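Local coordinates for protein acetyltransferase (Klebsiella pneumoniae, PDB 5XUN) that probably transfers the acetyl group of acetyl-CoA to glycyl-tRNA(Gly), acting as the toxin of a type II toxin-antitoxin pair, at residues I44-A49 with G61-S66; M117-W121 with I168-F172; C69-G73 with I84-N88. The protein carries 1 engineered substitution. Residues are numbered along the deposited sequence.

Contact 1: residues I44-A49 with G61-S66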
loop_
_atom_site.group_PDB
_atom_site.type_symbol
_atom_site.label_atom_id
_atom_site.label_comp_id
_atom_site.label_asym_id
_atom_site.label_seq_id
_atom_site.Cartn_x
_atom_site.Cartn_y
_atom_site.Cartn_z
ATOM N N ILE B 44 -7.446 -1.684 8.713
ATOM C CA ILE B 44 -7.710 -2.748 7.749
ATOM C C ILE B 44 -8.031 -2.165 6.375
ATOM O O ILE B 44 -7.774 -2.800 5.345
ATOM C CB ILE B 44 -8.875 -3.617 8.271
ATOM C CG1 ILE B 44 -8.491 -4.318 9.570
ATOM C CG2 ILE B 44 -9.287 -4.669 7.262
ATOM C CD1 ILE B 44 -7.216 -5.133 9.468
ATOM N N LEU B 45 -8.583 -0.963 6.359
ATOM C CA LEU B 45 -8.962 -0.250 5.152
ATOM C C LEU B 45 -8.989 1.215 5.526
ATOM O O LEU B 45 -8.935 1.567 6.707
ATOM C CB LEU B 45 -10.323 -0.714 4.616
ATOM C CG LEU B 45 -11.570 -0.559 5.502
ATOM C CD1 LEU B 45 -12.177 0.849 5.463
ATOM C CD2 LEU B 45 -12.597 -1.600 5.096
ATOM N N ARG B 46 -9.087 2.068 4.510
ATOM C CA ARG B 46 -9.442 3.463 4.702
ATOM C C ARG B 46 -10.653 3.767 3.832
ATOM O O ARG B 46 -10.735 3.311 2.681
ATOM C CB ARG B 46 -8.277 4.406 4.367
ATOM C CG ARG B 46 -7.057 4.181 5.257
ATOM C CD ARG B 46 -7.389 4.345 6.739
ATOM N NE ARG B 46 -7.368 5.744 7.149
ATOM C CZ ARG B 46 -7.620 6.162 8.390
ATOM N NH1 ARG B 46 -7.912 5.286 9.337
ATOM N NH2 ARG B 46 -7.590 7.453 8.685
ATOM N N GLY B 47 -11.607 4.493 4.404
ATOM C CA GLY B 47 -12.917 4.687 3.802
ATOM C C GLY B 47 -13.121 6.116 3.333
ATOM O O GLY B 47 -12.709 7.062 4.000
ATOM N N TYR B 48 -13.809 6.258 2.208
ATOM C CA TYR B 48 -14.133 7.557 1.643
ATOM C C TYR B 48 -15.627 7.583 1.364
ATOM O O TYR B 48 -16.222 6.558 1.029
ATOM C CB TYR B 48 -13.341 7.827 0.347
ATOM C CG TYR B 48 -11.848 7.878 0.567
ATOM C CD1 TYR B 48 -11.106 6.706 0.699
ATOM C CD2 TYR B 48 -11.180 9.096 0.673
ATOM C CE1 TYR B 48 -9.738 6.748 0.917
ATOM C CE2 TYR B 48 -9.802 9.146 0.893
ATOM C CZ TYR B 48 -9.090 7.964 1.013
ATOM O OH TYR B 48 -7.725 7.985 1.234
ATOM N N ALA B 49 -16.237 8.751 1.521
ATOM C CA ALA B 49 -17.680 8.865 1.375
ATOM C C ALA B 49 -18.053 9.985 0.413
ATOM O O ALA B 49 -17.427 11.052 0.399
ATOM C CB ALA B 49 -18.343 9.113 2.732
ATOM N N GLY B 61 -22.696 7.486 -1.175
ATOM C CA GLY B 61 -21.808 6.481 -1.724
ATOM C C GLY B 61 -20.544 6.409 -0.900
ATOM O O GLY B 61 -20.250 7.307 -0.105
ATOM N N TYR B 62 -19.797 5.324 -1.091
ATOM C CA TYR B 62 -18.557 5.164 -0.342
ATOM C C TYR B 62 -17.649 4.176 -1.061
ATOM O O TYR B 62 -18.099 3.416 -1.925
ATOM C CB TYR B 62 -18.839 4.704 1.094
ATOM C CG TYR B 62 -19.161 3.226 1.239
ATOM C CD1 TYR B 62 -20.462 2.745 1.069
ATOM C CD2 TYR B 62 -18.173 2.321 1.576
ATOM C CE1 TYR B 62 -20.747 1.387 1.207
ATOM C CE2 TYR B 62 -18.440 0.991 1.716
ATOM C CZ TYR B 62 -19.728 0.521 1.540
ATOM O OH TYR B 62 -19.966 -0.826 1.686
ATOM N N TYR B 63 -16.363 4.188 -0.686
ATOM C CA TYR B 63 -15.432 3.167 -1.162
ATOM C C TYR B 63 -14.328 2.955 -0.129
ATOM O O TYR B 63 -14.108 3.796 0.745
ATOM C CB TYR B 63 -14.845 3.522 -2.542
ATOM C CG TYR B 63 -13.796 4.620 -2.605
ATOM C CD1 TYR B 63 -12.464 4.363 -2.275
ATOM C CD2 TYR B 63 -14.125 5.898 -3.036
ATOM C CE1 TYR B 63 -11.499 5.357 -2.362
ATOM C CE2 TYR B 63 -13.172 6.900 -3.121
ATOM C CZ TYR B 63 -11.857 6.623 -2.785
ATOM O OH TYR B 63 -10.903 7.611 -2.873
ATOM N N THR B 64 -13.627 1.816 -0.241
ATOM C CA THR B 64 -12.545 1.470 0.679
ATOM C C THR B 64 -11.289 1.045 -0.083
ATOM O O THR B 64 -11.369 0.421 -1.144
ATOM C CB THR B 64 -12.946 0.323 1.637
ATOM O OG1 THR B 64 -13.024 -0.903 0.910
ATOM C CG2 THR B 64 -14.292 0.589 2.265
ATOM N N LEU B 65 -10.120 1.349 0.501
ATOM C CA LEU B 65 -8.820 1.004 -0.075
ATOM C C LEU B 65 -7.968 0.263 0.945
ATOM O O LEU B 65 -7.898 0.658 2.110
ATOM C CB LEU B 65 -8.069 2.262 -0.543
ATOM C CG LEU B 65 -8.805 3.081 -1.604
ATOM C CD1 LEU B 65 -8.089 4.393 -1.920
ATOM C CD2 LEU B 65 -8.964 2.248 -2.854
ATOM N N SER B 66 -7.309 -0.805 0.500
ATOM C CA SER B 66 -6.402 -1.562 1.349
ATOM C C SER B 66 -5.152 -1.908 0.559
ATOM O O SER B 66 -5.233 -2.194 -0.637
ATOM C CB SER B 66 -7.060 -2.858 1.856
ATOM O OG SER B 66 -8.318 -2.571 2.448
#
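Strands 46-51 and 59-71 form an antiparallel beta hairpin in the central sheet of the GNAT fold; the N-to-C directions of segments 46-49 and 61-66 lie 159° apart. Two hydrogen-bonded pairs satisfy the inward-facing peptide groups. Arg46 N donates to Leu65 O and Leu65 N to Arg46 O, both at 3.0 Å; Tyr48 N to Tyr63 O and Tyr63 N to Tyr48 O are each 2.9 Å. Between them, Gly47 and Thr64 make a non-hydrogen-bonded pair whose backbone polar groups face outward: Gly47 N is hydrogen-bonded to His40 ND1, Gly47 shares a backbone hydrogen bond with Ile10, and Thr64 bonds to Gly95 on the next strand. The tyrosine hydroxyls find partners beyond the hairpin, Tyr62 OH at Leu28 O, Tyr63 OH at His115 ND1 and Tyr48 OH at Ala126 O of the second subunit, where Arg46 NE likewise meets Lys125 O. The Tyr48 and Tyr63 rings are nearly parallel but slid apart, so that Tyr48 CB sits over the Tyr63 ring, 3.8 Å from its centroid.

Contact 2: residues M117-W121 with I168-F172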
loop_
_atom_site.group_PDB
_atom_site.type_symbol
_atom_site.label_atom_id
_atom_site.label_comp_id
_atom_site.label_asym_id
_atom_site.label_seq_id
_atom_site.Cartn_x
_atom_site.Cartn_y
_atom_site.Cartn_z
ATOM N N MET B 117 -8.415 6.845 -8.169
ATOM C CA MET B 117 -7.184 6.911 -8.951
ATOM C C MET B 117 -6.227 7.953 -8.394
ATOM O O MET B 117 -5.017 7.720 -8.325
ATOM C CB MET B 117 -7.500 7.224 -10.411
ATOM C CG MET B 117 -8.296 6.163 -11.125
ATOM S SD MET B 117 -7.582 4.538 -10.884
ATOM C CE MET B 117 -8.627 3.559 -11.961
ATOM N N ARG B 118 -6.752 9.114 -8.004
ATOM C CA ARG B 118 -5.894 10.171 -7.487
ATOM C C ARG B 118 -5.266 9.768 -6.156
ATOM O O ARG B 118 -4.100 10.092 -5.890
ATOM C CB ARG B 118 -6.690 11.466 -7.350
ATOM C CG ARG B 118 -5.870 12.631 -6.843
ATOM C CD ARG B 118 -6.696 13.900 -6.753
ATOM N NE ARG B 118 -7.020 14.449 -8.066
ATOM C CZ ARG B 118 -6.155 15.098 -8.841
ATOM N NH1 ARG B 118 -4.901 15.280 -8.442
ATOM N NH2 ARG B 118 -6.542 15.563 -10.020
ATOM N N VAL B 119 -6.023 9.069 -5.304
ATOM C CA VAL B 119 -5.474 8.608 -4.033
ATOM C C VAL B 119 -4.377 7.582 -4.273
ATOM O O VAL B 119 -3.307 7.637 -3.658
ATOM C CB VAL B 119 -6.587 8.041 -3.132
ATOM C CG1 VAL B 119 -5.986 7.373 -1.911
ATOM C CG2 VAL B 119 -7.552 9.141 -2.720
ATOM N N VAL B 120 -4.631 6.625 -5.164
ATOM C CA VAL B 120 -3.647 5.585 -5.443
ATOM C C VAL B 120 -2.420 6.178 -6.124
ATOM O O VAL B 120 -1.287 5.725 -5.905
ATOM C CB VAL B 120 -4.286 4.468 -6.284
ATOM C CG1 VAL B 120 -3.230 3.499 -6.792
ATOM C CG2 VAL B 120 -5.332 3.739 -5.447
ATOM N N TRP B 121 -2.629 7.183 -6.974
ATOM C CA TRP B 121 -1.505 7.877 -7.590
ATOM C C TRP B 121 -0.615 8.502 -6.528
ATOM O O TRP B 121 0.595 8.257 -6.499
ATOM C CB TRP B 121 -2.021 8.940 -8.558
ATOM C CG TRP B 121 -0.952 9.686 -9.272
ATOM C CD1 TRP B 121 0.101 9.159 -9.960
ATOM C CD2 TRP B 121 -0.839 11.110 -9.388
ATOM N NE1 TRP B 121 0.868 10.167 -10.489
ATOM C CE2 TRP B 121 0.311 11.375 -10.151
ATOM C CE3 TRP B 121 -1.601 12.184 -8.918
ATOM C CZ2 TRP B 121 0.721 12.671 -10.455
ATOM C CZ3 TRP B 121 -1.193 13.471 -9.219
ATOM C CH2 TRP B 121 -0.043 13.703 -9.979
ATOM N N ILE B 168 -2.488 5.069 -14.529
ATOM C CA ILE B 168 -2.933 6.096 -13.589
ATOM C C ILE B 168 -2.124 7.378 -13.765
ATOM O O ILE B 168 -2.680 8.481 -13.811
ATOM C CB ILE B 168 -2.853 5.570 -12.145
ATOM C CG1 ILE B 168 -3.804 4.379 -11.954
ATOM C CG2 ILE B 168 -3.135 6.684 -11.163
ATOM C CD1 ILE B 168 -3.751 3.744 -10.534
ATOM N N GLU B 169 -0.795 7.257 -13.864
ATOM C CA GLU B 169 0.034 8.456 -13.977
ATOM C C GLU B 169 -0.248 9.223 -15.267
ATOM O O GLU B 169 -0.144 10.455 -15.285
ATOM C CB GLU B 169 1.512 8.103 -13.849
ATOM C CG GLU B 169 2.073 7.308 -14.982
ATOM C CD GLU B 169 3.488 7.716 -15.300
ATOM O OE1 GLU B 169 4.042 7.209 -16.301
ATOM O OE2 GLU B 169 4.042 8.548 -14.547
ATOM N N GLN B 170 -0.621 8.523 -16.343
ATOM C CA GLN B 170 -1.039 9.206 -17.567
ATOM C C GLN B 170 -2.273 10.070 -17.335
ATOM O O GLN B 170 -2.467 11.070 -18.033
ATOM C CB GLN B 170 -1.328 8.192 -18.683
ATOM C CG GLN B 170 -0.134 7.377 -19.194
ATOM C CD GLN B 170 0.808 8.179 -20.091
ATOM O OE1 GLN B 170 0.686 9.399 -20.214
ATOM N NE2 GLN B 170 1.745 7.485 -20.732
ATOM N N LEU B 171 -3.122 9.698 -16.372
ATOM C CA LEU B 171 -4.316 10.488 -16.081
ATOM C C LEU B 171 -3.976 11.869 -15.531
ATOM O O LEU B 171 -4.751 12.813 -15.720
ATOM C CB LEU B 171 -5.221 9.751 -15.089
ATOM C CG LEU B 171 -5.830 8.398 -15.473
ATOM C CD1 LEU B 171 -6.629 7.831 -14.306
ATOM C CD2 LEU B 171 -6.704 8.492 -16.719
ATOM N N PHE B 172 -2.848 12.011 -14.834
ATOM C CA PHE B 172 -2.548 13.218 -14.072
ATOM C C PHE B 172 -1.318 13.971 -14.584
ATOM O O PHE B 172 -0.694 14.721 -13.830
ATOM C CB PHE B 172 -2.388 12.859 -12.593
ATOM C CG PHE B 172 -3.566 12.125 -12.029
ATOM C CD1 PHE B 172 -4.796 12.752 -11.921
ATOM C CD2 PHE B 172 -3.476 10.783 -11.701
ATOM C CE1 PHE B 172 -5.890 12.078 -11.427
ATOM C CE2 PHE B 172 -4.577 10.099 -11.218
ATOM C CZ PHE B 172 -5.782 10.748 -11.084
#
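Phe172 has 111 Å² covered by segment 117-121, more than any other residue of this contact, and its ring fills a groove on helix 108-126 between Trp121 and the guanidinium of Arg118, with Met117 at its floor. Against Trp121 it lies in an offset stack, the six-membered rings 4.7 Å apart between centroids and their planes at 23°. Phe172 CB is set squarely over the indole, 3.5 Å from the centroid of the six-membered ring and 8° off its normal, a CH-pi contact. The tip of the ring descends to the helix backbone, Phe172 CZ coming within 3.6 Å of Arg118 N and 4.0 Å of Met117 CB, while Phe172 CE1 lies over one face of the Arg118 guanidinium, 3.8 Å from Arg118 NH2. In this GNAT fold the long helix 108-126 packs against the central sheet, with Met117 and Val120 touching Leu132 of strand 131-135, and the C-terminal helix 165-171 settles on its flank. From that helix Ile168 projects into a second hollow, bounded by Met117, Val120 and Trp121. Ile168 CG2 touches both Trp121 CB and Met117 O, each at 3.6 Å, while Ile168 CD1 reaches Val120 CG1 at 3.8 Å and Met117 SD at 3.9 Å. Leu171 adds a shallower touch, Leu171 CD1 to Met117 CG at 4.0 Å, and Tyr163 of strand 160-164 packs on Met117, Ile168 and Leu171 together. At the other margin Glu169 CB lies 4.0 Å from Trp121 NE1.

Contact 3: residues C69-G73 with I84-N88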
loop_
_atom_site.group_PDB
_atom_site.type_symbol
_atom_site.label_atom_id
_atom_site.label_comp_id
_atom_site.label_asym_id
_atom_site.label_seq_id
_atom_site.Cartn_x
_atom_site.Cartn_y
_atom_site.Cartn_z
ATOM N N CYS B 69 -1.225 -7.285 -2.499
ATOM C CA CYS B 69 -0.412 -7.737 -3.615
ATOM C C CYS B 69 -1.147 -8.904 -4.253
ATOM O O CYS B 69 -2.085 -9.459 -3.678
ATOM C CB CYS B 69 1.012 -8.124 -3.179
ATOM S SG CYS B 69 1.131 -9.412 -1.917
ATOM N N PHE B 70 -0.730 -9.258 -5.464
ATOM C CA PHE B 70 -1.400 -10.316 -6.208
ATOM C C PHE B 70 -0.375 -11.048 -7.059
ATOM O O PHE B 70 0.673 -10.498 -7.408
ATOM C CB PHE B 70 -2.538 -9.762 -7.074
ATOM C CG PHE B 70 -2.079 -8.892 -8.216
ATOM C CD1 PHE B 70 -1.833 -7.543 -8.028
ATOM C CD2 PHE B 70 -1.935 -9.421 -9.486
ATOM C CE1 PHE B 70 -1.429 -6.743 -9.079
ATOM C CE2 PHE B 70 -1.530 -8.628 -10.545
ATOM C CZ PHE B 70 -1.277 -7.288 -10.343
ATOM N N GLU B 71 -0.693 -12.305 -7.372
ATOM C CA GLU B 71 0.236 -13.180 -8.079
ATOM C C GLU B 71 0.624 -12.600 -9.432
ATOM O O GLU B 71 -0.235 -12.205 -10.223
ATOM C CB GLU B 71 -0.369 -14.571 -8.259
ATOM C CG GLU B 71 -0.380 -15.404 -6.988
ATOM C CD GLU B 71 -0.615 -16.879 -7.258
ATOM O OE1 GLU B 71 -0.346 -17.327 -8.394
ATOM O OE2 GLU B 71 -1.067 -17.586 -6.333
ATOM N N ARG B 72 1.930 -12.568 -9.696
ATOM C CA ARG B 72 2.435 -12.045 -10.961
ATOM C C ARG B 72 1.821 -12.753 -12.164
ATOM O O ARG B 72 1.609 -12.126 -13.209
ATOM C CB ARG B 72 3.962 -12.159 -10.972
ATOM C CG ARG B 72 4.596 -12.328 -12.340
ATOM C CD ARG B 72 6.076 -12.621 -12.218
ATOM N NE ARG B 72 6.358 -13.842 -11.470
ATOM C CZ ARG B 72 7.579 -14.229 -11.113
ATOM N NH1 ARG B 72 8.631 -13.488 -11.430
ATOM N NH2 ARG B 72 7.751 -15.351 -10.427
ATOM N N GLY B 73 1.483 -14.038 -12.026
ATOM C CA GLY B 73 0.960 -14.801 -13.148
ATOM C C GLY B 73 -0.403 -14.358 -13.638
ATOM O O GLY B 73 -0.770 -14.675 -14.773
ATOM N N ILE B 84 8.285 -8.147 -13.369
ATOM C CA ILE B 84 8.026 -8.382 -11.950
ATOM C C ILE B 84 8.921 -9.524 -11.486
ATOM O O ILE B 84 8.584 -10.692 -11.718
ATOM C CB ILE B 84 6.560 -8.766 -11.686
ATOM C CG1 ILE B 84 5.568 -7.900 -12.475
ATOM C CG2 ILE B 84 6.270 -8.676 -10.193
ATOM C CD1 ILE B 84 5.546 -6.467 -12.130
ATOM N N PRO B 85 10.031 -9.262 -10.797
ATOM C CA PRO B 85 10.987 -10.328 -10.487
ATOM C C PRO B 85 10.632 -11.153 -9.259
ATOM O O PRO B 85 11.488 -11.892 -8.766
ATOM C CB PRO B 85 12.298 -9.561 -10.261
ATOM C CG PRO B 85 11.904 -8.131 -10.025
ATOM C CD PRO B 85 10.421 -7.986 -10.181
ATOM N N TYR B 86 9.406 -11.045 -8.758
ATOM C CA TYR B 86 8.981 -11.719 -7.545
ATOM C C TYR B 86 7.647 -12.399 -7.805
ATOM O O TYR B 86 7.009 -12.188 -8.840
ATOM C CB TYR B 86 8.836 -10.744 -6.368
ATOM C CG TYR B 86 9.920 -9.695 -6.262
ATOM C CD1 TYR B 86 11.131 -9.978 -5.645
ATOM C CD2 TYR B 86 9.722 -8.418 -6.758
ATOM C CE1 TYR B 86 12.120 -9.016 -5.536
ATOM C CE2 TYR B 86 10.704 -7.450 -6.658
ATOM C CZ TYR B 86 11.900 -7.754 -6.046
ATOM O OH TYR B 86 12.877 -6.788 -5.942
ATOM N N GLN B 87 7.210 -13.197 -6.829
ATOM C CA GLN B 87 5.979 -13.961 -6.998
ATOM C C GLN B 87 4.757 -13.060 -7.093
ATOM O O GLN B 87 3.817 -13.359 -7.841
ATOM C CB GLN B 87 5.801 -14.927 -5.828
ATOM C CG GLN B 87 4.684 -15.935 -6.034
ATOM C CD GLN B 87 4.512 -16.859 -4.847
ATOM O OE1 GLN B 87 5.215 -17.858 -4.714
ATOM N NE2 GLN B 87 3.582 -16.514 -3.959
ATOM N N ASN B 88 4.756 -11.952 -6.359
ATOM C CA ASN B 88 3.609 -11.061 -6.292
ATOM C C ASN B 88 3.981 -9.660 -6.748
ATOM O O ASN B 88 5.095 -9.182 -6.510
ATOM C CB ASN B 88 3.044 -10.998 -4.869
ATOM C CG ASN B 88 2.563 -12.343 -4.380
ATOM O OD1 ASN B 88 1.660 -12.943 -4.962
ATOM N ND2 ASN B 88 3.186 -12.841 -3.323
#
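Arg72 lays its guanidinium across the backbone of residues 86-87, one face covered by Tyr86 O, 3.1 Å from Arg72 CZ, and by the CA of Gln87. The edge of the group is used differently: Arg72 NH1 donates a hydrogen bond to Ile84 O at 2.8 Å, and further down the side chain Arg72 CD packs 3.9 Å from Ile84 CB. The backbone of the same residue holds the other end of the loop, since Arg72 N donates to Gln87 O at 2.8 Å with an almost straight angle of 174°. One arginine thus holds the loop 84-87 at two carbonyls. One residue before Arg72, Glu71 pairs with Asn88 in an antiparallel non-hydrogen-bonded pair, CA to CA 4.4 Å, with diverging side chains; a CA-H...O contact brings Asn88 CA to 3.2 Å from Phe70 O. The CA-to-CB bond of Phe70 is turned away, and its ring meets those of Phe133 and Phe162; its backbone bonds to Ala89 carry the pairing into strand 88-99. The outer surface meets the second subunit: Tyr86 OH bonds to Gln39 OE1 there, and Cys69, which also touches Asn88 CB through its SG at 3.9 Å, packs on its counterpart. This is the far end of the antiparallel strand pair 59-71 and 88-99 of the GNAT sheet, its connection carrying the short helix 78-83.

From the N terminus, contact 1 comes first: with 11 residues between its segments, it closes the hairpin of strands 46-51 and 59-71. Strand 59-71 then runs on to contact 3, which closes a 10-residue connection containing helix 78-83 and leads into strand 88-99. Contact 2 opens later and spans 46 residues, bringing the C-terminal helix 165-171 back to helix 108-126. The three loops follow in series, neither nesting nor crossing. Contacts 1 and 2 still meet in space: Val119 packs on Tyr48, Tyr63 and Leu65, setting the helix on the sheet. Contacts 1 and 3 meet across the dimer, where Ile44 packs on Ile84 of the second subunit.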